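Local coordinates for protein nitroalkane oxidase (Podospora anserina, PDB 3MKH) that oxidises primary and secondary nitroalkanes to aldehydes or ketones with its FAD cofactor, consuming oxygen and releasing nitrite and hydrogen peroxide, at residues Q31-H36 against G234-S239; A130-S135 against G268-S273; K168-N173 against V230-H235. One frame throughout, in Å; residues are numbered along the deposited sequence.

How the contacts relate
Contact 2 lies deepest, its centre about 7 Å from that of the chain, with all its touching residues buried; contact 3 follows at about 12 Å, partly buried, and contact 1 is the most peripheral at about 18 Å, though still largely buried. Contacts 1 and 3 share G234 and H235 of one loop, and both reach the second subunit. Contacts 2 and 3 both touch FAD, from the end of strand 130-133 and the loop after it, and from the loop after strand 161-168; hydrogen bonds join S131 to T172 and F134 to K168. Aromatic and aliphatic packing beside a polar flavin grip marks contact 2, apolar packing contact 3, a CH-pi contact and water bridge contact 1.

Contact 1 of 3, residues Q31-H36 against G234-S239; sequences QTYLQH and GHTSVS
Y33 lays one face of its phenol ring against S237, joining the N-terminal helical domain of the acyl-CoA dehydrogenase fold to the loop between strands 224-228 and 242-251. Y33 belongs to helix 9-33 and is the first residue of a type I beta turn that runs to H36. The loop makes a type I turn of its own from H235 to V238, closed by V238 N to H235 O at 3.1 Å, and its two corner residues, T236 and S237, are those that meet the ring.

The tight part is a CH-pi contact. S237 CB stands 3.9 Å from the Y33 ring centroid and 24° off the ring normal, displaced toward the CD2 rim, where CB to CD2 is 3.5 Å. The ring reaches the loop because Y33 CG sits between its backbone N and carbonyl carbon (chi1 73°). S237 OG, on the same side of the ring but displaced past its CD2-CE2 rim, has its hydrogen-bond partner in S91 OG.

On the side of T236, which is partly exposed, the fit is looser, with one ordered water. The two segments have no direct hydrogen bond between them; instead water 1 donates to Y33 OH at 3.1 Å and accepts from T236 N at 3.0 Å. Y33 OH also bonds to E89 and R30, which fixes the far end of the ring. With an alanine here S237 CB would lose its aromatic cover, and E89, R30 and the bridging water are likely to be left without the phenol oxygen they share. T236 OG1 is hydrogen-bonded to R43; the T236 side chain crosses that of the tyrosine at about a right angle, bringing OG1 obliquely to 3.7 Å from Y33 CE1.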
# COMPACT_ATOMS: atom_id res chain seq x y z
N GLN A 31 12.36 -33.08 8.21
CA GLN A 31 13.44 -33.83 7.56
C GLN A 31 12.91 -35.19 7.07
O GLN A 31 13.39 -35.74 6.08
CB GLN A 31 14.65 -34.00 8.48
CG GLN A 31 15.36 -32.68 8.81
CD GLN A 31 15.55 -31.77 7.59
OE1 GLN A 31 15.05 -30.63 7.57
NE2 GLN A 31 16.27 -32.26 6.57
N THR A 32 11.91 -35.69 7.76
CA THR A 32 11.26 -36.93 7.36
C THR A 32 10.43 -36.79 6.08
O THR A 32 10.65 -37.54 5.12
CB THR A 32 10.43 -37.50 8.50
OG1 THR A 32 11.31 -37.92 9.54
CG2 THR A 32 9.59 -38.68 8.02
N TYR A 33 9.50 -35.84 6.04
CA TYR A 33 8.61 -35.75 4.87
C TYR A 33 9.30 -35.26 3.58
O TYR A 33 8.89 -35.59 2.46
CB TYR A 33 7.28 -35.02 5.17
CG TYR A 33 7.32 -33.51 5.36
CD1 TYR A 33 7.65 -32.66 4.32
CD2 TYR A 33 6.91 -32.93 6.57
CE1 TYR A 33 7.64 -31.25 4.49
CE2 TYR A 33 6.90 -31.54 6.74
CZ TYR A 33 7.26 -30.72 5.70
OH TYR A 33 7.25 -29.35 5.87
N LEU A 34 10.37 -34.51 3.75
CA LEU A 34 11.20 -34.04 2.64
C LEU A 34 11.81 -35.19 1.79
O LEU A 34 12.23 -34.99 0.65
CB LEU A 34 12.33 -33.16 3.19
CG LEU A 34 12.33 -31.66 2.89
CD1 LEU A 34 10.97 -31.12 2.52
CD2 LEU A 34 12.95 -30.85 4.03
N GLN A 35 11.84 -36.39 2.35
CA GLN A 35 12.30 -37.56 1.59
C GLN A 35 11.32 -37.99 0.50
O GLN A 35 11.66 -38.74 -0.42
CB GLN A 35 12.55 -38.72 2.54
CG GLN A 35 13.45 -38.35 3.72
CD GLN A 35 14.91 -38.70 3.48
OE1 GLN A 35 15.61 -38.04 2.69
NE2 GLN A 35 15.39 -39.73 4.18
N HIS A 36 10.08 -37.52 0.60
CA HIS A 36 9.07 -37.83 -0.40
C HIS A 36 8.92 -36.65 -1.35
O HIS A 36 9.28 -35.52 -1.01
CB HIS A 36 7.74 -38.15 0.26
CG HIS A 36 7.78 -39.36 1.14
ND1 HIS A 36 8.05 -40.62 0.65
CD2 HIS A 36 7.61 -39.50 2.47
CE1 HIS A 36 8.03 -41.49 1.64
NE2 HIS A 36 7.76 -40.84 2.76
N GLY A 234 2.61 -24.66 -0.34
CA GLY A 234 3.17 -24.86 0.99
C GLY A 234 2.26 -25.80 1.78
O GLY A 234 1.29 -26.32 1.24
N HIS A 235 2.55 -26.01 3.06
CA HIS A 235 1.80 -26.98 3.87
C HIS A 235 1.70 -28.32 3.13
O HIS A 235 0.62 -28.91 3.01
CB HIS A 235 0.40 -26.44 4.20
CG HIS A 235 0.41 -25.17 5.01
ND1 HIS A 235 0.45 -23.92 4.43
CD2 HIS A 235 0.39 -24.96 6.35
CE1 HIS A 235 0.44 -23.00 5.37
NE2 HIS A 235 0.40 -23.60 6.55
N THR A 236 2.84 -28.79 2.65
CA THR A 236 2.88 -29.97 1.76
C THR A 236 2.67 -31.31 2.50
O THR A 236 2.47 -32.34 1.86
CB THR A 236 4.19 -30.02 0.96
OG1 THR A 236 5.30 -30.25 1.84
CG2 THR A 236 4.41 -28.69 0.21
N SER A 237 2.71 -31.28 3.83
CA SER A 237 2.45 -32.47 4.63
C SER A 237 1.03 -32.41 5.21
O SER A 237 0.64 -33.23 6.05
CB SER A 237 3.47 -32.63 5.77
OG SER A 237 3.14 -31.79 6.88
N VAL A 238 0.26 -31.43 4.76
CA VAL A 238 -1.11 -31.28 5.23
C VAL A 238 -2.07 -31.93 4.24
O VAL A 238 -1.95 -31.73 3.04
CB VAL A 238 -1.49 -29.80 5.41
CG1 VAL A 238 -2.96 -29.66 5.69
CG2 VAL A 238 -0.64 -29.17 6.53
N SER A 239 -3.02 -32.71 4.74
CA SER A 239 -3.96 -33.41 3.88
C SER A 239 -5.40 -32.91 4.08
O SER A 239 -6.01 -33.14 5.12
CB SER A 239 -3.90 -34.92 4.14
OG SER A 239 -4.84 -35.62 3.34
O HOH W 1 5.62 -28.10 3.60

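Contact 2 of 3, residues A130-S135 against G268-S273; sequences ASLVFS and GAFDGS. With FAD (flavin-adenine dinucleotide), chain E.
F270 drives the edge of its ring into the face of F134, a T-shaped (edge-to-face) pair with centroids 5.2 Å apart and planes at 85°. Its CE2 atom leads, lying over F134 near the CD2 rim, while F134 CD2 in turn lies near the plane of the F270 ring. L132 fills in beside this pair through one methyl: CD2 is 4.0 Å from F270 CZ and likewise 4.0 Å from A269 CB. F134 CG is anti to its backbone N (chi1 -175°), which sends the ring toward helix 262-298.

Segment 130-135 also grips the flavin with its backbone. FAD N3 donates to L132 O at 2.7 Å, and FAD O2 accepts from F134 N at 3.0 Å and S135 N at 2.8 Å, the latter with a fairly straight N-H...O angle of 160°. S135 OG donates to FAD N1 at 2.9 Å and accepts from the ribityl O4' at 2.6 Å, so one hydroxyl joins ring and chain of the cofactor.

Further out, F151 makes another edge-to-face pair with F134, V140 packs against its side chain, and K168 NZ holds its carbonyl oxygen. Strand 130-133 is held by its parallel pairing with strand 184-191. On the helix, S273 OG bonds to D399, the inferred proton acceptor, and F270 packs near that residue. Contact 2 thus joins the beta domain to the C-terminal helical domain of the acyl-CoA dehydrogenase fold beside the pyrimidine end of the flavin. Two N-H groups on O2 and a hydroxyl proton on N1 would be expected to favour negative charge at that N1-C2=O2 edge, consistent with stabilisation of the reduced flavin.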
# COMPACT_ATOMS: atom_id res chain seq x y z
N ALA A 130 -8.78 -35.50 14.22
CA ALA A 130 -10.11 -34.91 14.16
C ALA A 130 -10.11 -33.86 13.06
O ALA A 130 -9.05 -33.32 12.70
CB ALA A 130 -10.52 -34.28 15.52
N SER A 131 -11.28 -33.56 12.52
CA SER A 131 -11.42 -32.64 11.40
C SER A 131 -12.71 -31.86 11.51
O SER A 131 -13.74 -32.42 11.87
CB SER A 131 -11.41 -33.41 10.08
OG SER A 131 -11.43 -32.53 8.97
N LEU A 132 -12.65 -30.56 11.24
CA LEU A 132 -13.86 -29.75 11.10
C LEU A 132 -14.17 -29.71 9.61
O LEU A 132 -13.44 -29.09 8.80
CB LEU A 132 -13.66 -28.35 11.69
CG LEU A 132 -14.75 -27.27 11.49
CD1 LEU A 132 -16.15 -27.83 11.57
CD2 LEU A 132 -14.59 -26.15 12.51
N VAL A 133 -15.20 -30.43 9.22
CA VAL A 133 -15.46 -30.71 7.82
C VAL A 133 -16.56 -29.78 7.34
O VAL A 133 -17.75 -30.12 7.40
CB VAL A 133 -15.83 -32.17 7.59
CG1 VAL A 133 -15.90 -32.47 6.09
CG2 VAL A 133 -14.81 -33.08 8.28
N PHE A 134 -16.14 -28.61 6.89
CA PHE A 134 -17.01 -27.50 6.55
C PHE A 134 -16.95 -27.24 5.05
O PHE A 134 -17.98 -27.23 4.37
CB PHE A 134 -16.51 -26.26 7.30
CG PHE A 134 -17.38 -25.05 7.14
CD1 PHE A 134 -17.17 -24.15 6.11
CD2 PHE A 134 -18.38 -24.77 8.06
CE1 PHE A 134 -17.96 -23.02 5.97
CE2 PHE A 134 -19.18 -23.64 7.93
CZ PHE A 134 -18.97 -22.77 6.89
N SER A 135 -15.74 -27.03 4.54
CA SER A 135 -15.55 -26.57 3.17
C SER A 135 -15.93 -27.58 2.09
O SER A 135 -15.88 -28.80 2.31
CB SER A 135 -14.10 -26.10 2.96
OG SER A 135 -13.80 -25.02 3.82
N GLY A 268 -18.51 -20.02 15.70
CA GLY A 268 -17.89 -19.87 17.00
C GLY A 268 -16.50 -20.50 16.97
O GLY A 268 -15.53 -19.92 17.47
N ALA A 269 -16.42 -21.69 16.39
CA ALA A 269 -15.13 -22.35 16.24
C ALA A 269 -14.19 -21.45 15.41
O ALA A 269 -13.02 -21.28 15.77
CB ALA A 269 -15.31 -23.71 15.56
N PHE A 270 -14.71 -20.85 14.34
CA PHE A 270 -13.88 -20.01 13.48
C PHE A 270 -13.51 -18.67 14.12
O PHE A 270 -12.57 -18.02 13.66
CB PHE A 270 -14.52 -19.78 12.11
CG PHE A 270 -14.59 -21.03 11.26
CD1 PHE A 270 -13.44 -21.73 10.94
CD2 PHE A 270 -15.79 -21.46 10.75
CE1 PHE A 270 -13.50 -22.88 10.15
CE2 PHE A 270 -15.87 -22.59 9.95
CZ PHE A 270 -14.72 -23.30 9.65
N ASP A 271 -14.24 -18.24 15.15
CA ASP A 271 -13.83 -17.04 15.89
C ASP A 271 -12.56 -17.29 16.73
O ASP A 271 -11.66 -16.46 16.77
CB ASP A 271 -14.95 -16.55 16.82
CG ASP A 271 -16.11 -15.92 16.06
OD1 ASP A 271 -15.95 -15.54 14.88
OD2 ASP A 271 -17.20 -15.80 16.67
N GLY A 272 -12.51 -18.45 17.39
CA GLY A 272 -11.31 -18.85 18.12
C GLY A 272 -10.14 -19.08 17.17
O GLY A 272 -9.01 -18.65 17.43
N SER A 273 -10.41 -19.75 16.06
CA SER A 273 -9.34 -20.08 15.12
C SER A 273 -8.76 -18.81 14.49
O SER A 273 -7.57 -18.76 14.16
CB SER A 273 -9.85 -21.03 14.03
OG SER A 273 -10.79 -20.38 13.19
PA FAD E . -15.08 -19.43 -1.20
O1A FAD E . -16.50 -19.74 -1.10
O2A FAD E . -14.18 -20.38 -1.85
O5B FAD E . -14.93 -18.00 -1.92
C5B FAD E . -13.86 -17.74 -2.83
C4B FAD E . -13.71 -16.24 -3.17
O4B FAD E . -14.90 -15.80 -3.84
C3B FAD E . -13.62 -15.39 -1.91
O3B FAD E . -12.25 -15.24 -1.52
C2B FAD E . -14.16 -14.05 -2.38
O2B FAD E . -13.13 -13.29 -2.99
C1B FAD E . -15.21 -14.45 -3.42
N9A FAD E . -16.55 -14.40 -2.79
C8A FAD E . -17.38 -15.43 -2.64
N7A FAD E . -18.49 -15.03 -2.02
C5A FAD E . -18.36 -13.73 -1.78
C6A FAD E . -19.18 -12.78 -1.18
N6A FAD E . -20.37 -13.12 -0.70
N1A FAD E . -18.75 -11.52 -1.10
C2A FAD E . -17.57 -11.17 -1.57
N3A FAD E . -16.77 -12.05 -2.15
C4A FAD E . -17.13 -13.33 -2.27
N1 FAD E . -11.79 -26.11 5.55
C2 FAD E . -12.45 -26.83 6.53
O2 FAD E . -13.66 -26.99 6.46
N3 FAD E . -11.74 -27.36 7.60
C4 FAD E . -10.36 -27.19 7.69
O4 FAD E . -9.74 -27.67 8.64
C4X FAD E . -9.70 -26.47 6.70
N5 FAD E . -8.32 -26.26 6.76
C5X FAD E . -7.64 -25.85 5.61
C6 FAD E . -6.26 -25.96 5.52
C7 FAD E . -5.60 -25.55 4.37
C7M FAD E . -4.08 -25.66 4.25
C8 FAD E . -6.33 -25.02 3.31
C8M FAD E . -5.62 -24.56 2.04
C9 FAD E . -7.71 -24.90 3.41
C9A FAD E . -8.37 -25.32 4.56
N10 FAD E . -9.75 -25.21 4.66
C10 FAD E . -10.42 -25.93 5.64
C1' FAD E . -10.52 -24.33 3.74
C2' FAD E . -10.56 -22.89 4.27
O2' FAD E . -11.26 -22.86 5.51
C3' FAD E . -11.21 -21.91 3.29
O3' FAD E . -11.01 -20.59 3.78
C4' FAD E . -12.72 -22.12 3.09
O4' FAD E . -12.95 -23.18 2.17
C5' FAD E . -13.37 -20.85 2.55
O5' FAD E . -12.72 -20.40 1.36
P FAD E . -13.02 -18.95 0.76
O1P FAD E . -13.00 -17.98 1.86
O2P FAD E . -12.15 -18.72 -0.39
O3P FAD E . -14.56 -19.12 0.29

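Contact 3 of 3, residues K168-N173 against V230-H235; sequences KMWATN and VATPGH. With FAD (flavin-adenine dinucleotide), chain E.
M169 reaches V230 by a fully extended chain, its CG anti to the backbone N (chi1 -175°) and the later torsions also near trans, whereas W170 turns its CG beside the backbone N (chi1 -60°) and brings the six-membered part of the indole to the same valine. Both residues sit in the beta domain of the acyl-CoA dehydrogenase fold, in the loop that follows strand 161-168; V230 lies in the loop after strand 224-228.

The valine serves its neighbours with separate methyls. V230 CG2 touches M169 CE at 3.7 Å and CG1 touches W170 CH2, also at 3.7 Å, and both side chains cross that of V230 at about a right angle. M169 CE also stands 3.5 Å above one face of the indole, toward its rim, so thioether, ring and valine form one compact apolar cluster. At the ring edge, T232 CG2 lies 4.1 Å from W170 CZ3.

W170 also runs along the dimethylbenzene side of the flavin: its CE3 is 3.5 Å from FAD C8M, with CB beside the first ribityl carbon. Next along the chain, T172 N gives a weak hydrogen bond to FAD O4, and T172 OG1 comes to 2.8 Å from FAD N5, so that the loop meets the cofactor near its redox-active centre. I376 of the second subunit packs on W170, and Y379 of the second subunit packs on T232, placing the cluster at a subunit interface as well as beside the flavin. The second loop braces itself: T232 OG1 donates to G234 O at 2.6 Å, with a C=O...donor angle of 168°, nearly in line with the carbonyl bond.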
# COMPACT_ATOMS: atom_id res chain seq x y z
N LYS A 168 -16.85 -32.88 0.20
CA LYS A 168 -16.18 -31.86 0.98
C LYS A 168 -14.78 -31.71 0.40
O LYS A 168 -14.28 -32.62 -0.24
CB LYS A 168 -16.10 -32.31 2.44
CG LYS A 168 -17.47 -32.35 3.15
CD LYS A 168 -18.05 -30.94 3.30
CE LYS A 168 -19.27 -30.89 4.26
NZ LYS A 168 -19.83 -29.49 4.26
N MET A 169 -14.16 -30.56 0.62
CA MET A 169 -12.81 -30.35 0.13
C MET A 169 -12.12 -29.39 1.08
O MET A 169 -12.80 -28.56 1.70
CB MET A 169 -12.86 -29.77 -1.29
CG MET A 169 -11.49 -29.62 -1.97
SD MET A 169 -11.71 -29.10 -3.70
CE MET A 169 -10.01 -28.79 -4.20
N TRP A 170 -10.81 -29.54 1.22
CA TRP A 170 -9.95 -28.67 2.03
C TRP A 170 -10.00 -28.96 3.53
O TRP A 170 -9.31 -28.31 4.30
CB TRP A 170 -10.26 -27.19 1.79
CG TRP A 170 -10.07 -26.70 0.36
CD1 TRP A 170 -11.05 -26.32 -0.51
CD2 TRP A 170 -8.83 -26.50 -0.33
NE1 TRP A 170 -10.50 -25.93 -1.71
CE2 TRP A 170 -9.14 -26.02 -1.62
CE3 TRP A 170 -7.48 -26.69 0.01
CZ2 TRP A 170 -8.16 -25.73 -2.57
CZ3 TRP A 170 -6.51 -26.40 -0.94
CH2 TRP A 170 -6.86 -25.92 -2.21
N ALA A 171 -10.82 -29.92 3.95
CA ALA A 171 -11.01 -30.13 5.38
C ALA A 171 -9.86 -30.94 5.96
O ALA A 171 -9.78 -32.17 5.83
CB ALA A 171 -12.35 -30.79 5.67
N THR A 172 -8.95 -30.22 6.60
CA THR A 172 -7.70 -30.79 7.04
C THR A 172 -7.90 -32.02 7.93
O THR A 172 -8.65 -31.97 8.90
CB THR A 172 -6.88 -29.72 7.77
OG1 THR A 172 -6.70 -28.59 6.91
CG2 THR A 172 -5.54 -30.27 8.19
N ASN A 173 -7.21 -33.11 7.58
CA ASN A 173 -7.24 -34.36 8.35
C ASN A 173 -8.45 -35.28 8.08
O ASN A 173 -8.46 -36.41 8.57
CB ASN A 173 -7.20 -34.12 9.88
CG ASN A 173 -5.89 -33.53 10.37
OD1 ASN A 173 -5.82 -33.03 11.51
ND2 ASN A 173 -4.84 -33.61 9.56
N VAL A 230 -5.06 -32.92 -3.13
CA VAL A 230 -4.80 -31.57 -3.62
C VAL A 230 -3.36 -31.18 -3.31
O VAL A 230 -2.95 -31.14 -2.15
CB VAL A 230 -5.75 -30.54 -2.95
CG1 VAL A 230 -5.57 -29.14 -3.55
CG2 VAL A 230 -7.22 -31.00 -3.07
N ALA A 231 -2.59 -30.89 -4.36
CA ALA A 231 -1.21 -30.44 -4.22
C ALA A 231 -1.21 -28.92 -3.99
O ALA A 231 -1.92 -28.17 -4.68
CB ALA A 231 -0.42 -30.80 -5.48
N THR A 232 -0.42 -28.47 -3.02
CA THR A 232 -0.43 -27.08 -2.57
C THR A 232 1.02 -26.57 -2.54
O THR A 232 1.95 -27.35 -2.37
CB THR A 232 -1.12 -26.97 -1.14
OG1 THR A 232 -0.40 -27.75 -0.18
CG2 THR A 232 -2.56 -27.48 -1.17
N PRO A 233 1.23 -25.24 -2.72
CA PRO A 233 2.61 -24.74 -2.79
C PRO A 233 3.35 -24.68 -1.45
O PRO A 233 4.58 -24.64 -1.44
CB PRO A 233 2.44 -23.32 -3.36
CG PRO A 233 1.09 -22.93 -2.93
CD PRO A 233 0.25 -24.18 -2.98
N GLY A 234 2.61 -24.66 -0.34
CA GLY A 234 3.17 -24.86 0.99
C GLY A 234 2.26 -25.80 1.78
O GLY A 234 1.29 -26.32 1.24
N HIS A 235 2.55 -26.01 3.06
CA HIS A 235 1.80 -26.98 3.87
C HIS A 235 1.70 -28.32 3.13
O HIS A 235 0.62 -28.91 3.01
CB HIS A 235 0.40 -26.44 4.20
CG HIS A 235 0.41 -25.17 5.01
ND1 HIS A 235 0.45 -23.92 4.43
CD2 HIS A 235 0.39 -24.96 6.35
CE1 HIS A 235 0.44 -23.00 5.37
NE2 HIS A 235 0.40 -23.60 6.55
PA FAD E . -15.08 -19.43 -1.20
O1A FAD E . -16.50 -19.74 -1.10
O2A FAD E . -14.18 -20.38 -1.85
O5B FAD E . -14.93 -18.00 -1.92
C5B FAD E . -13.86 -17.74 -2.83
C4B FAD E . -13.71 -16.24 -3.17
O4B FAD E . -14.90 -15.80 -3.84
C3B FAD E . -13.62 -15.39 -1.91
O3B FAD E . -12.25 -15.24 -1.52
C2B FAD E . -14.16 -14.05 -2.38
O2B FAD E . -13.13 -13.29 -2.99
C1B FAD E . -15.21 -14.45 -3.42
N9A FAD E . -16.55 -14.40 -2.79
C8A FAD E . -17.38 -15.43 -2.64
N7A FAD E . -18.49 -15.03 -2.02
C5A FAD E . -18.36 -13.73 -1.78
C6A FAD E . -19.18 -12.78 -1.18
N6A FAD E . -20.37 -13.12 -0.70
N1A FAD E . -18.75 -11.52 -1.10
C2A FAD E . -17.57 -11.17 -1.57
N3A FAD E . -16.77 -12.05 -2.15
C4A FAD E . -17.13 -13.33 -2.27
N1 FAD E . -11.79 -26.11 5.55
C2 FAD E . -12.45 -26.83 6.53
O2 FAD E . -13.66 -26.99 6.46
N3 FAD E . -11.74 -27.36 7.60
C4 FAD E . -10.36 -27.19 7.69
O4 FAD E . -9.74 -27.67 8.64
C4X FAD E . -9.70 -26.47 6.70
N5 FAD E . -8.32 -26.26 6.76
C5X FAD E . -7.64 -25.85 5.61
C6 FAD E . -6.26 -25.96 5.52
C7 FAD E . -5.60 -25.55 4.37
C7M FAD E . -4.08 -25.66 4.25
C8 FAD E . -6.33 -25.02 3.31
C8M FAD E . -5.62 -24.56 2.04
C9 FAD E . -7.71 -24.90 3.41
C9A FAD E . -8.37 -25.32 4.56
N10 FAD E . -9.75 -25.21 4.66
C10 FAD E . -10.42 -25.93 5.64
C1' FAD E . -10.52 -24.33 3.74
C2' FAD E . -10.56 -22.89 4.27
O2' FAD E . -11.26 -22.86 5.51
C3' FAD E . -11.21 -21.91 3.29
O3' FAD E . -11.01 -20.59 3.78
C4' FAD E . -12.72 -22.12 3.09
O4' FAD E . -12.95 -23.18 2.17
C5' FAD E . -13.37 -20.85 2.55
O5' FAD E . -12.72 -20.40 1.36
P FAD E . -13.02 -18.95 0.76
O1P FAD E . -13.00 -17.98 1.86
O2P FAD E . -12.15 -18.72 -0.39
O3P FAD E . -14.56 -19.12 0.29